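Local coordinates for protein DNA polymerase III subunit beta (Deinococcus radiodurans, PDB 4TRT) that probably encircles DNA as a ring-shaped head-to-tail homodimer, the beta sliding clamp, and tethers DNA polymerases and other proteins to it for processive replication, at residues Met2-Lys8 with Glu85-Leu91; Glu19-Ser24 with Ala72-Ala76; Glu132-Ala136 with Arg178-Ala182; Met311-Phe315 with Phe335-Thr339. One frame throughout, in Å; residues are numbered along the deposited sequence.

Contact 1. Residues Met2-Lys8 with Glu85-Leu91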
loop_
_atom_site.group_PDB
_atom_site.type_symbol
_atom_site.label_atom_id
_atom_site.label_comp_id
_atom_site.label_asym_id
_atom_site.label_seq_id
_atom_site.Cartn_x
_atom_site.Cartn_y
_atom_site.Cartn_z
ATOM N N MET A 2 -28.585 17.368 23.353
ATOM C CA MET A 2 -27.453 16.506 23.696
ATOM C C MET A 2 -26.121 17.098 23.263
ATOM O O MET A 2 -25.958 17.527 22.122
ATOM C CB MET A 2 -27.585 15.113 23.093
ATOM C CG MET A 2 -26.604 14.124 23.706
ATOM S SD MET A 2 -25.156 13.816 22.714
ATOM C CE MET A 2 -25.957 12.517 21.768
ATOM N N LYS A 3 -25.158 17.076 24.178
ATOM C CA LYS A 3 -23.800 17.554 23.916
ATOM C C LYS A 3 -22.806 16.621 24.599
ATOM O O LYS A 3 -23.012 16.239 25.746
ATOM C CB LYS A 3 -23.576 18.967 24.445
ATOM C CG LYS A 3 -23.932 20.076 23.477
ATOM C CD LYS A 3 -23.976 21.405 24.199
ATOM C CE LYS A 3 -24.269 22.552 23.249
ATOM N NZ LYS A 3 -24.311 23.851 23.943
ATOM N N ALA A 4 -21.736 16.254 23.895
ATOM C CA ALA A 4 -20.697 15.406 24.460
ATOM C C ALA A 4 -19.312 15.996 24.194
ATOM O O ALA A 4 -19.066 16.549 23.130
ATOM C CB ALA A 4 -20.791 13.983 23.905
ATOM N N ASN A 5 -18.426 15.893 25.182
ATOM C CA ASN A 5 -17.025 16.251 24.993
ATOM C C ASN A 5 -16.192 14.989 25.087
ATOM O O ASN A 5 -16.272 14.277 26.067
ATOM C CB ASN A 5 -16.586 17.288 26.028
ATOM C CG ASN A 5 -17.108 18.668 25.703
ATOM O OD1 ASN A 5 -16.687 19.301 24.727
ATOM N ND2 ASN A 5 -18.027 19.138 26.509
ATOM N N VAL A 6 -15.413 14.723 24.053
ATOM C CA VAL A 6 -14.658 13.493 23.949
ATOM C C VAL A 6 -13.261 13.801 23.372
ATOM O O VAL A 6 -13.071 14.785 22.651
ATOM C CB VAL A 6 -15.440 12.452 23.078
ATOM C CG1 VAL A 6 -15.629 12.946 21.655
ATOM C CG2 VAL A 6 -14.759 11.097 23.068
ATOM N N THR A 7 -12.281 12.986 23.754
ATOM C CA THR A 7 -10.927 13.071 23.211
ATOM C C THR A 7 -10.930 12.495 21.802
ATOM O O THR A 7 -11.507 11.429 21.576
ATOM C CB THR A 7 -9.956 12.296 24.119
ATOM O OG1 THR A 7 -9.778 13.035 25.335
ATOM C CG2 THR A 7 -8.628 12.101 23.465
ATOM N N LYS A 8 -10.307 13.191 20.856
ATOM C CA LYS A 8 -10.243 12.714 19.480
ATOM C C LYS A 8 -9.543 11.351 19.391
ATOM O O LYS A 8 -10.007 10.469 18.660
ATOM C CB LYS A 8 -9.544 13.711 18.558
ATOM C CG LYS A 8 -9.573 13.311 17.087
ATOM C CD LYS A 8 -8.849 14.299 16.183
ATOM C CE LYS A 8 -7.332 14.199 16.318
ATOM N NZ LYS A 8 -6.659 15.327 15.641
ATOM N N GLU A 85 -7.349 18.218 19.414
ATOM C CA GLU A 85 -7.355 16.991 20.225
ATOM C C GLU A 85 -8.665 16.735 20.970
ATOM O O GLU A 85 -8.876 15.629 21.449
ATOM C CB GLU A 85 -6.183 16.972 21.205
ATOM C CG GLU A 85 -4.831 16.808 20.526
ATOM C CD GLU A 85 -4.736 15.641 19.530
ATOM O OE1 GLU A 85 -5.510 14.648 19.607
ATOM O OE2 GLU A 85 -3.867 15.729 18.638
ATOM N N LEU A 86 -9.525 17.752 21.083
ATOM C CA LEU A 86 -10.760 17.622 21.828
ATOM C C LEU A 86 -11.945 17.888 20.898
ATOM O O LEU A 86 -11.958 18.880 20.135
ATOM C CB LEU A 86 -10.790 18.538 23.056
ATOM C CG LEU A 86 -9.692 18.350 24.113
ATOM C CD1 LEU A 86 -9.879 19.389 25.215
ATOM C CD2 LEU A 86 -9.642 16.950 24.708
ATOM N N VAL A 87 -12.923 16.988 20.964
ATOM C CA VAL A 87 -14.071 17.014 20.047
ATOM C C VAL A 87 -15.353 17.313 20.824
ATOM O O VAL A 87 -15.583 16.741 21.881
ATOM C CB VAL A 87 -14.197 15.687 19.289
ATOM C CG1 VAL A 87 -15.351 15.729 18.273
ATOM C CG2 VAL A 87 -12.885 15.342 18.575
ATOM N N GLU A 88 -16.168 18.223 20.297
ATOM C CA GLU A 88 -17.515 18.443 20.805
ATOM C C GLU A 88 -18.541 17.832 19.839
ATOM O O GLU A 88 -18.515 18.118 18.644
ATOM C CB GLU A 88 -17.800 19.938 20.985
ATOM C CG GLU A 88 -19.141 20.179 21.672
ATOM C CD GLU A 88 -19.550 21.629 21.780
ATOM O OE1 GLU A 88 -19.432 22.366 20.780
ATOM O OE2 GLU A 88 -20.033 22.006 22.867
ATOM N N LEU A 89 -19.429 16.996 20.371
ATOM C CA LEU A 89 -20.568 16.461 19.627
ATOM C C LEU A 89 -21.804 17.156 20.140
ATOM O O LEU A 89 -21.927 17.414 21.353
ATOM C CB LEU A 89 -20.709 14.950 19.838
ATOM C CG LEU A 89 -19.515 14.118 19.399
ATOM C CD1 LEU A 89 -19.743 12.641 19.713
ATOM C CD2 LEU A 89 -19.230 14.378 17.914
ATOM N N GLU A 90 -22.696 17.518 19.226
ATOM C CA GLU A 90 -23.991 18.076 19.588
ATOM C C GLU A 90 -25.053 17.497 18.651
ATOM O O GLU A 90 -24.838 17.405 17.454
ATOM C CB GLU A 90 -23.984 19.607 19.519
ATOM C CG GLU A 90 -25.341 20.245 19.832
ATOM C CD GLU A 90 -25.366 21.758 19.678
ATOM O OE1 GLU A 90 -24.306 22.408 19.744
ATOM O OE2 GLU A 90 -26.469 22.311 19.513
ATOM N N LEU A 91 -26.198 17.111 19.200
ATOM C CA LEU A 91 -27.280 16.555 18.404
ATOM C C LEU A 91 -28.477 17.471 18.523
ATOM O O LEU A 91 -29.018 17.665 19.617
ATOM C CB LEU A 91 -27.640 15.147 18.888
ATOM C CG LEU A 91 -28.741 14.445 18.084
ATOM C CD1 LEU A 91 -28.170 14.028 16.738
ATOM C CD2 LEU A 91 -29.282 13.231 18.829
HETATM O O HOH W 1 -30.841 16.694 21.319
HETATM O O HOH W 2 -14.041 17.917 24.346
#

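Contact 2. Residues Glu19-Ser24 with Ala72-Ala76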
loop_
_atom_site.group_PDB
_atom_site.type_symbol
_atom_site.label_atom_id
_atom_site.label_comp_id
_atom_site.label_asym_id
_atom_site.label_seq_id
_atom_site.Cartn_x
_atom_site.Cartn_y
_atom_site.Cartn_z
ATOM N N GLU A 19 -15.508 0.861 11.985
ATOM C CA GLU A 19 -15.546 1.037 10.540
ATOM C C GLU A 19 -14.977 -0.162 9.777
ATOM O O GLU A 19 -15.342 -0.383 8.625
ATOM C CB GLU A 19 -14.871 2.344 10.108
ATOM C CG GLU A 19 -13.375 2.285 9.914
ATOM C CD GLU A 19 -12.800 3.587 9.375
ATOM O OE1 GLU A 19 -11.682 3.940 9.780
ATOM O OE2 GLU A 19 -13.443 4.258 8.545
ATOM N N ARG A 20 -14.108 -0.945 10.404
ATOM C CA ARG A 20 -13.629 -2.164 9.750
ATOM C C ARG A 20 -14.673 -3.291 9.734
ATOM O O ARG A 20 -14.621 -4.129 8.854
ATOM C CB ARG A 20 -12.293 -2.653 10.315
ATOM C CG ARG A 20 -11.093 -1.891 9.755
ATOM C CD ARG A 20 -9.812 -2.377 10.398
ATOM N NE ARG A 20 -9.939 -2.415 11.859
ATOM C CZ ARG A 20 -8.992 -2.840 12.689
ATOM N NH1 ARG A 20 -7.807 -3.225 12.224
ATOM N NH2 ARG A 20 -9.234 -2.860 13.995
ATOM N N VAL A 21 -15.620 -3.280 10.676
ATOM C CA VAL A 21 -16.725 -4.261 10.742
ATOM C C VAL A 21 -17.957 -3.822 9.937
ATOM O O VAL A 21 -18.495 -4.586 9.123
ATOM C CB VAL A 21 -17.137 -4.495 12.210
ATOM C CG1 VAL A 21 -18.391 -5.359 12.309
ATOM C CG2 VAL A 21 -15.985 -5.121 12.981
ATOM N N ILE A 22 -18.408 -2.590 10.169
ATOM C CA ILE A 22 -19.598 -2.075 9.498
ATOM C C ILE A 22 -19.313 -1.990 7.994
ATOM O O ILE A 22 -18.274 -1.443 7.600
ATOM C CB ILE A 22 -20.016 -0.700 10.073
ATOM C CG1 ILE A 22 -20.353 -0.843 11.555
ATOM C CG2 ILE A 22 -21.210 -0.134 9.318
ATOM C CD1 ILE A 22 -20.610 0.447 12.313
ATOM N N PRO A 23 -20.220 -2.528 7.145
ATOM C CA PRO A 23 -20.044 -2.378 5.696
ATOM C C PRO A 23 -20.131 -0.931 5.231
ATOM O O PRO A 23 -20.869 -0.132 5.815
ATOM C CB PRO A 23 -21.204 -3.215 5.092
ATOM C CG PRO A 23 -21.695 -4.082 6.195
ATOM C CD PRO A 23 -21.390 -3.365 7.479
ATOM N N SER A 24 -19.358 -0.581 4.208
ATOM C CA SER A 24 -19.424 0.758 3.619
ATOM C C SER A 24 -20.525 0.842 2.558
ATOM O O SER A 24 -20.972 1.928 2.231
ATOM C CB SER A 24 -18.069 1.148 3.003
ATOM O OG SER A 24 -17.619 0.121 2.128
ATOM N N ALA A 72 -21.331 5.246 9.242
ATOM C CA ALA A 72 -20.156 4.915 10.027
ATOM C C ALA A 72 -18.849 5.402 9.404
ATOM O O ALA A 72 -18.004 5.952 10.111
ATOM C CB ALA A 72 -20.092 3.414 10.285
ATOM N N HIS A 73 -18.673 5.210 8.099
ATOM C CA HIS A 73 -17.379 5.530 7.474
ATOM C C HIS A 73 -17.171 7.004 7.303
ATOM O O HIS A 73 -16.060 7.516 7.505
ATOM C CB HIS A 73 -17.206 4.777 6.168
ATOM C CG HIS A 73 -17.124 3.295 6.363
ATOM N ND1 HIS A 73 -18.226 2.543 6.585
ATOM C CD2 HIS A 73 -16.035 2.428 6.410
ATOM C CE1 HIS A 73 -17.868 1.268 6.767
ATOM N NE2 HIS A 73 -16.530 1.186 6.657
ATOM N N LEU A 74 -18.237 7.707 6.951
ATOM C CA LEU A 74 -18.190 9.155 6.852
ATOM C C LEU A 74 -17.854 9.793 8.206
ATOM O O LEU A 74 -17.021 10.674 8.270
ATOM C CB LEU A 74 -19.515 9.705 6.309
ATOM C CG LEU A 74 -19.630 11.227 6.215
ATOM C CD1 LEU A 74 -18.459 11.781 5.408
ATOM C CD2 LEU A 74 -20.944 11.607 5.552
ATOM N N PHE A 75 -18.504 9.338 9.276
ATOM C CA PHE A 75 -18.266 9.873 10.613
ATOM C C PHE A 75 -16.824 9.624 11.064
ATOM O O PHE A 75 -16.186 10.513 11.604
ATOM C CB PHE A 75 -19.268 9.282 11.603
ATOM C CG PHE A 75 -19.146 9.804 13.015
ATOM C CD1 PHE A 75 -18.982 11.158 13.275
ATOM C CD2 PHE A 75 -19.271 8.947 14.092
ATOM C CE1 PHE A 75 -18.883 11.629 14.573
ATOM C CE2 PHE A 75 -19.193 9.418 15.398
ATOM C CZ PHE A 75 -18.986 10.769 15.633
ATOM N N ALA A 76 -16.315 8.424 10.798
ATOM C CA ALA A 76 -14.944 8.069 11.132
ATOM C C ALA A 76 -13.948 8.942 10.373
ATOM O O ALA A 76 -12.944 9.384 10.918
ATOM C CB ALA A 76 -14.693 6.595 10.821
HETATM O O HOH W 3 -13.593 6.077 6.815
#

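Contact 3. Residues Glu132-Ala136 with Arg178-Ala182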
loop_
_atom_site.group_PDB
_atom_site.type_symbol
_atom_site.label_atom_id
_atom_site.label_comp_id
_atom_site.label_asym_id
_atom_site.label_seq_id
_atom_site.Cartn_x
_atom_site.Cartn_y
_atom_site.Cartn_z
ATOM N N GLU A 132 -2.540 -13.201 24.575
ATOM C CA GLU A 132 -2.154 -14.593 24.383
ATOM C C GLU A 132 -3.094 -15.226 23.368
ATOM O O GLU A 132 -2.658 -15.906 22.439
ATOM C CB GLU A 132 -2.219 -15.371 25.699
ATOM C CG GLU A 132 -1.178 -14.972 26.744
ATOM C CD GLU A 132 0.201 -15.551 26.486
ATOM O OE1 GLU A 132 0.391 -16.279 25.481
ATOM O OE2 GLU A 132 1.107 -15.266 27.294
ATOM N N LEU A 133 -4.388 -14.989 23.543
ATOM C CA LEU A 133 -5.392 -15.566 22.651
ATOM C C LEU A 133 -5.226 -15.061 21.216
ATOM O O LEU A 133 -5.315 -15.835 20.275
ATOM C CB LEU A 133 -6.795 -15.258 23.169
ATOM C CG LEU A 133 -7.939 -15.813 22.323
ATOM C CD1 LEU A 133 -7.876 -17.336 22.310
ATOM C CD2 LEU A 133 -9.275 -15.347 22.895
ATOM N N SER A 134 -4.986 -13.766 21.056
ATOM C CA SER A 134 -4.784 -13.170 19.741
ATOM C C SER A 134 -3.572 -13.736 19.006
ATOM O O SER A 134 -3.653 -14.062 17.827
ATOM C CB SER A 134 -4.630 -11.656 19.868
ATOM O OG SER A 134 -4.538 -11.066 18.578
ATOM N N ARG A 135 -2.442 -13.841 19.695
ATOM C CA ARG A 135 -1.235 -14.393 19.061
ATOM C C ARG A 135 -1.433 -15.890 18.736
ATOM O O ARG A 135 -0.994 -16.345 17.694
ATOM C CB ARG A 135 0.036 -14.077 19.881
ATOM C CG ARG A 135 0.739 -12.784 19.440
ATOM C CD ARG A 135 1.904 -12.353 20.319
ATOM N NE ARG A 135 1.471 -11.420 21.365
ATOM C CZ ARG A 135 1.110 -11.739 22.612
ATOM N NH1 ARG A 135 1.125 -12.994 23.035
ATOM N NH2 ARG A 135 0.731 -10.778 23.455
ATOM N N ALA A 136 -2.163 -16.631 19.574
ATOM C CA ALA A 136 -2.505 -18.021 19.265
ATOM C C ALA A 136 -3.380 -18.103 18.015
ATOM O O ALA A 136 -3.076 -18.857 17.093
ATOM C CB ALA A 136 -3.175 -18.710 20.445
ATOM N N ARG A 178 -1.548 -23.990 18.481
ATOM C CA ARG A 178 -0.805 -23.223 19.461
ATOM C C ARG A 178 -1.426 -23.371 20.847
ATOM O O ARG A 178 -2.625 -23.145 21.017
ATOM C CB ARG A 178 -0.719 -21.751 19.075
ATOM C CG ARG A 178 0.247 -20.982 19.979
ATOM C CD ARG A 178 1.100 -19.986 19.221
ATOM N NE ARG A 178 2.213 -19.515 20.042
ATOM C CZ ARG A 178 3.151 -18.671 19.629
ATOM N NH1 ARG A 178 3.143 -18.201 18.390
ATOM N NH2 ARG A 178 4.120 -18.313 20.461
ATOM N N ASP A 179 -0.600 -23.783 21.803
ATOM C CA ASP A 179 -0.949 -23.867 23.228
ATOM C C ASP A 179 -0.599 -22.548 23.873
ATOM O O ASP A 179 0.415 -21.942 23.523
ATOM C CB ASP A 179 -0.149 -24.983 23.923
ATOM C CG ASP A 179 -0.619 -26.372 23.535
ATOM O OD1 ASP A 179 -1.844 -26.618 23.546
ATOM O OD2 ASP A 179 0.219 -27.227 23.191
ATOM N N PHE A 180 -1.434 -22.102 24.810
ATOM C CA PHE A 180 -1.195 -20.852 25.517
ATOM C C PHE A 180 -1.777 -20.885 26.948
ATOM O O PHE A 180 -2.684 -21.667 27.222
ATOM C CB PHE A 180 -1.765 -19.686 24.694
ATOM C CG PHE A 180 -3.252 -19.764 24.457
ATOM C CD1 PHE A 180 -3.771 -20.553 23.447
ATOM C CD2 PHE A 180 -4.134 -19.021 25.239
ATOM C CE1 PHE A 180 -5.141 -20.624 23.226
ATOM C CE2 PHE A 180 -5.508 -19.084 25.024
ATOM C CZ PHE A 180 -6.011 -19.883 24.013
ATOM N N PRO A 181 -1.247 -20.050 27.870
ATOM C CA PRO A 181 -1.779 -20.005 29.245
ATOM C C PRO A 181 -3.259 -19.623 29.322
ATOM O O PRO A 181 -3.720 -18.743 28.590
ATOM C CB PRO A 181 -0.925 -18.925 29.928
ATOM C CG PRO A 181 0.301 -18.798 29.091
ATOM C CD PRO A 181 -0.103 -19.136 27.693
ATOM N N ALA A 182 -3.993 -20.278 30.214
ATOM C CA ALA A 182 -5.415 -20.003 30.375
ATOM C C ALA A 182 -5.820 -20.069 31.850
ATOM O O ALA A 182 -5.253 -20.836 32.634
ATOM C CB ALA A 182 -6.234 -20.981 29.544
#

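Contact 4. Residues Met311-Phe315 with Phe335-Thr339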
loop_
_atom_site.group_PDB
_atom_site.type_symbol
_atom_site.label_atom_id
_atom_site.label_comp_id
_atom_site.label_asym_id
_atom_site.label_seq_id
_atom_site.Cartn_x
_atom_site.Cartn_y
_atom_site.Cartn_z
ATOM N N MET A 311 17.190 -37.502 2.931
ATOM C CA MET A 311 15.783 -37.565 2.579
ATOM C C MET A 311 15.442 -36.504 1.547
ATOM O O MET A 311 15.955 -35.378 1.597
ATOM C CB MET A 311 14.892 -37.391 3.821
ATOM C CG MET A 311 13.481 -37.905 3.624
ATOM S SD MET A 311 12.456 -37.840 5.119
ATOM C CE MET A 311 13.053 -39.245 6.061
ATOM N N SER A 312 14.568 -36.886 0.622
ATOM C CA SER A 312 14.055 -35.998 -0.397
ATOM C C SER A 312 12.537 -35.920 -0.303
ATOM O O SER A 312 11.847 -36.948 -0.359
ATOM C CB SER A 312 14.448 -36.494 -1.784
ATOM O OG SER A 312 14.086 -35.507 -2.734
ATOM N N LEU A 313 12.027 -34.705 -0.145
ATOM C CA LEU A 313 10.596 -34.473 0.013
ATOM C C LEU A 313 10.147 -33.342 -0.908
ATOM O O LEU A 313 10.972 -32.540 -1.358
ATOM C CB LEU A 313 10.261 -34.105 1.464
ATOM C CG LEU A 313 10.835 -34.962 2.594
ATOM C CD1 LEU A 313 12.086 -34.313 3.177
ATOM C CD2 LEU A 313 9.793 -35.217 3.676
ATOM N N ALA A 314 8.849 -33.306 -1.198
ATOM C CA ALA A 314 8.240 -32.251 -2.005
ATOM C C ALA A 314 7.081 -31.647 -1.236
ATOM O O ALA A 314 6.214 -32.380 -0.738
ATOM C CB ALA A 314 7.732 -32.825 -3.329
ATOM N N PHE A 315 7.058 -30.318 -1.165
ATOM C CA PHE A 315 6.034 -29.553 -0.457
ATOM C C PHE A 315 5.476 -28.400 -1.311
ATOM O O PHE A 315 6.167 -27.855 -2.168
ATOM C CB PHE A 315 6.621 -28.915 0.819
ATOM C CG PHE A 315 7.036 -29.905 1.883
ATOM C CD1 PHE A 315 6.092 -30.595 2.621
ATOM C CD2 PHE A 315 8.372 -30.134 2.153
ATOM C CE1 PHE A 315 6.475 -31.503 3.605
ATOM C CE2 PHE A 315 8.765 -31.046 3.129
ATOM C CZ PHE A 315 7.818 -31.726 3.863
ATOM N N PHE A 335 10.739 -35.050 10.235
ATOM C CA PHE A 335 10.250 -35.775 9.075
ATOM C C PHE A 335 9.972 -37.224 9.428
ATOM O O PHE A 335 10.784 -37.869 10.113
ATOM C CB PHE A 335 11.287 -35.723 7.956
ATOM C CG PHE A 335 11.597 -34.346 7.493
ATOM C CD1 PHE A 335 10.645 -33.599 6.817
ATOM C CD2 PHE A 335 12.846 -33.785 7.741
ATOM C CE1 PHE A 335 10.938 -32.326 6.364
ATOM C CE2 PHE A 335 13.136 -32.503 7.312
ATOM C CZ PHE A 335 12.179 -31.778 6.614
ATOM N N SER A 336 8.818 -37.725 8.997
ATOM C CA SER A 336 8.456 -39.106 9.253
ATOM C C SER A 336 8.793 -40.007 8.061
ATOM O O SER A 336 8.685 -41.215 8.173
ATOM C CB SER A 336 6.979 -39.225 9.630
ATOM O OG SER A 336 6.122 -38.849 8.563
ATOM N N GLY A 337 9.181 -39.420 6.929
ATOM C CA GLY A 337 9.379 -40.179 5.690
ATOM C C GLY A 337 9.225 -39.294 4.462
ATOM O O GLY A 337 8.664 -38.182 4.540
ATOM N N SER A 338 9.726 -39.764 3.321
ATOM C CA SER A 338 9.802 -38.908 2.123
ATOM C C SER A 338 8.434 -38.505 1.591
ATOM O O SER A 338 8.301 -37.440 0.996
ATOM C CB SER A 338 10.601 -39.574 1.010
ATOM O OG SER A 338 9.972 -40.768 0.648
ATOM N N THR A 339 7.415 -39.330 1.836
ATOM C CA THR A 339 6.060 -39.015 1.381
ATOM C C THR A 339 5.024 -39.046 2.510
ATOM O O THR A 339 3.851 -39.247 2.252
ATOM C CB THR A 339 5.629 -39.986 0.253
ATOM O OG1 THR A 339 5.548 -41.319 0.770
ATOM C CG2 THR A 339 6.666 -39.964 -0.895
HETATM O O HOH W 4 7.590 -35.972 -1.067
#

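Contact 1. Residues Met2-Lys8 with Glu85-Leu91
E85 meets K8 just past the end of strand 2-7, where strand 86-92 is about to begin, and this contact shows how a regular backbone sorts side chains onto two unlike faces. The carbonyl O of E85 accepts the backbone N of K8 at 2.9 Å. The E85 carboxylate only approaches K8 NZ, its OE2 staying 4.1 Å away; that ammonium is held by the carbonyl oxygens of L82 and G84. L86 leans its CD2 against T7 OG1. V87 is bonded both ways to V6, and the N of V87 reaches V6 O at 2.8 Å. Its CG2 packs at right angles against K8 CB, while its CB lies beside V6 CG1. E88 runs alongside N5, carboxylate and amide planes 21° apart, and one water donates to both N5 OD1 and V87 O. L89 exchanges two backbone bonds with A4, their CB atoms 4.2 Å apart. E90, extended with CG anti to the backbone N (chi1 177°), lies parallel to K3, yet its OE1 forms its salt bridge with R99; K3 CE passes 3.5 Å from that oxygen. At L91 the N donates to M2 O. M2, A4, V6, V87, L89 and L91 make one face apolar and buried, whereas K3, N5, T7, E88 and E90, with L86 as the apolar exception, make the other mostly polar, which implies a sheet with one side turned to the domain interior and one toward solvent.

Contact 2. Residues Glu19-Ser24 with Ala72-Ala76
H73 reaches from the start of helix 72-81 to the end of helix 8-21, its imidazole tucked against the turn that E19-S24 makes there. With CG beside the backbone N (chi1 -65°), H73 NE2 is brought to 2.8 Å from E19 O, a hydrogen bond that is weak because its N-H...O angle is only 122°. S24 CB sits over one face of the H73 ring, 3.8 Å from its centroid; E19 CB makes a second, off-centre CH-pi contact at 4.2 Å. These two helices belong to the N-terminal domain of the clamp, one of three domains in each chain, and contact 2 joins the exit of the first helix to the entry of the second. E19 takes the unusual chi1 of 85°, CG lying between backbone N and carbonyl carbon, and then runs extended, carrying the carboxylate across to A76, whose CB is 3.5 Å from OE2. OE1 forms a salt bridge with R80, one turn further along the helix, and a water donates to both OE2 and H73 O. On the buried side, I22 spreads CG2 and CD1 round the methyl of A72, with CD1 3.6 Å from A72 CB, and both residues also touch L34 of strand 33-38.

Contact 3. Residues Glu132-Ala136 with Arg178-Ala182
F180 and A136 meet where helix 130-140 lies against strand 175-181, the short segments running almost antiparallel (176°) with axes 8.6 Å apart. The ring is approached obliquely by three helix side chains: A136 CB comes within 3.6 Å of F180 CD1, L133 CD1 within 3.6 Å of F180 CZ, and E132 CB lies near CD2. A chi1 of 61° sets CG between the backbone N and carbonyl carbon of F180 and points the ring across the helix, where E132 slides past it in the opposite direction. The E132 carboxylate, bent at chi2, holds its plane only 11° from that of the ring and crosses P181 at about a right angle, OE1 resting 3.6 Å from P181 CD. Helix-on-sheet packing of this kind is the basic architecture of a clamp domain, here the central one; A165 and V167 of strand 164-170 also touch the F180 ring. Two residues earlier, R178 brings its aliphatic part to the helix, CG standing 4.1 Å from both A136 CA and A136 CB. Its guanidinium continues past the helix backbone, NH1 bonding to S139 OG and NE to the carbonyl of G351; R135, on the same helix, forms a salt bridge with D205.

Contact 4. Residues Met311-Phe315 with Phe335-Thr339
L313 is the main bump of this contact, driving its branched end from strand 310-316 into a hollow formed by the F335 ring and the following turn. L313 CD1 stands over one ring face, 4.1 Å from the F335 centroid and 18° off the normal, displaced toward the rim, a CH-pi contact. L313 CD2 fits beside it, 3.6 Å from F335 CD1 and 3.3 Å from the carbonyl O of G337. A strained chi2 of 98° turns the fork so that both methyls meet the ring. M311 fills the next recess: its chain runs out anti to the backbone N (chi1 -160°) and folds at chi3, setting SD 3.7 Å from F335 CB and 3.6 Å from G337 C while CE lies against G337 CA. The sulfur lies oblique to the ring, a Met-aromatic contact. G337 adopts backbone angles at which a side chain would jam against the preceding carbonyl, so the turn can bend close under the methionine. F315 closes the other end, its CZ meeting F335 CE1 edge to edge at 4.0 Å. Farther on, S338 CB lies close to S312 O, and a water links S338 O to A314 N. F315 also stacks edge-to-face with F278, and F335 rests on L248. Apolar side chains of strand 310-316 thus pack on the end of strand 330-335 from another sheet, within the C-terminal clamp domain.

Overall arrangement
The four contacts sample all three clamp domains. Contacts 1 and 2 share the N-terminal domain: strand 2-7 leads into helix 8-21 and helix 72-81 leads on to strand 86-92. Their centres are about 19 Å apart, and they touch through L89 CD2 and F75 CZ at 4.3 Å. Contact 3, in the central domain, lies about 11 Å from contact 2 between nearest atoms. Contact 4, in the C-terminal domain, is about 18 Å from contact 3 by the same measure, and its centre is about 62 Å from that of contact 1, on the opposite side of the chain's centre. From contact 2, L74 packs on Y293 of the second subunit.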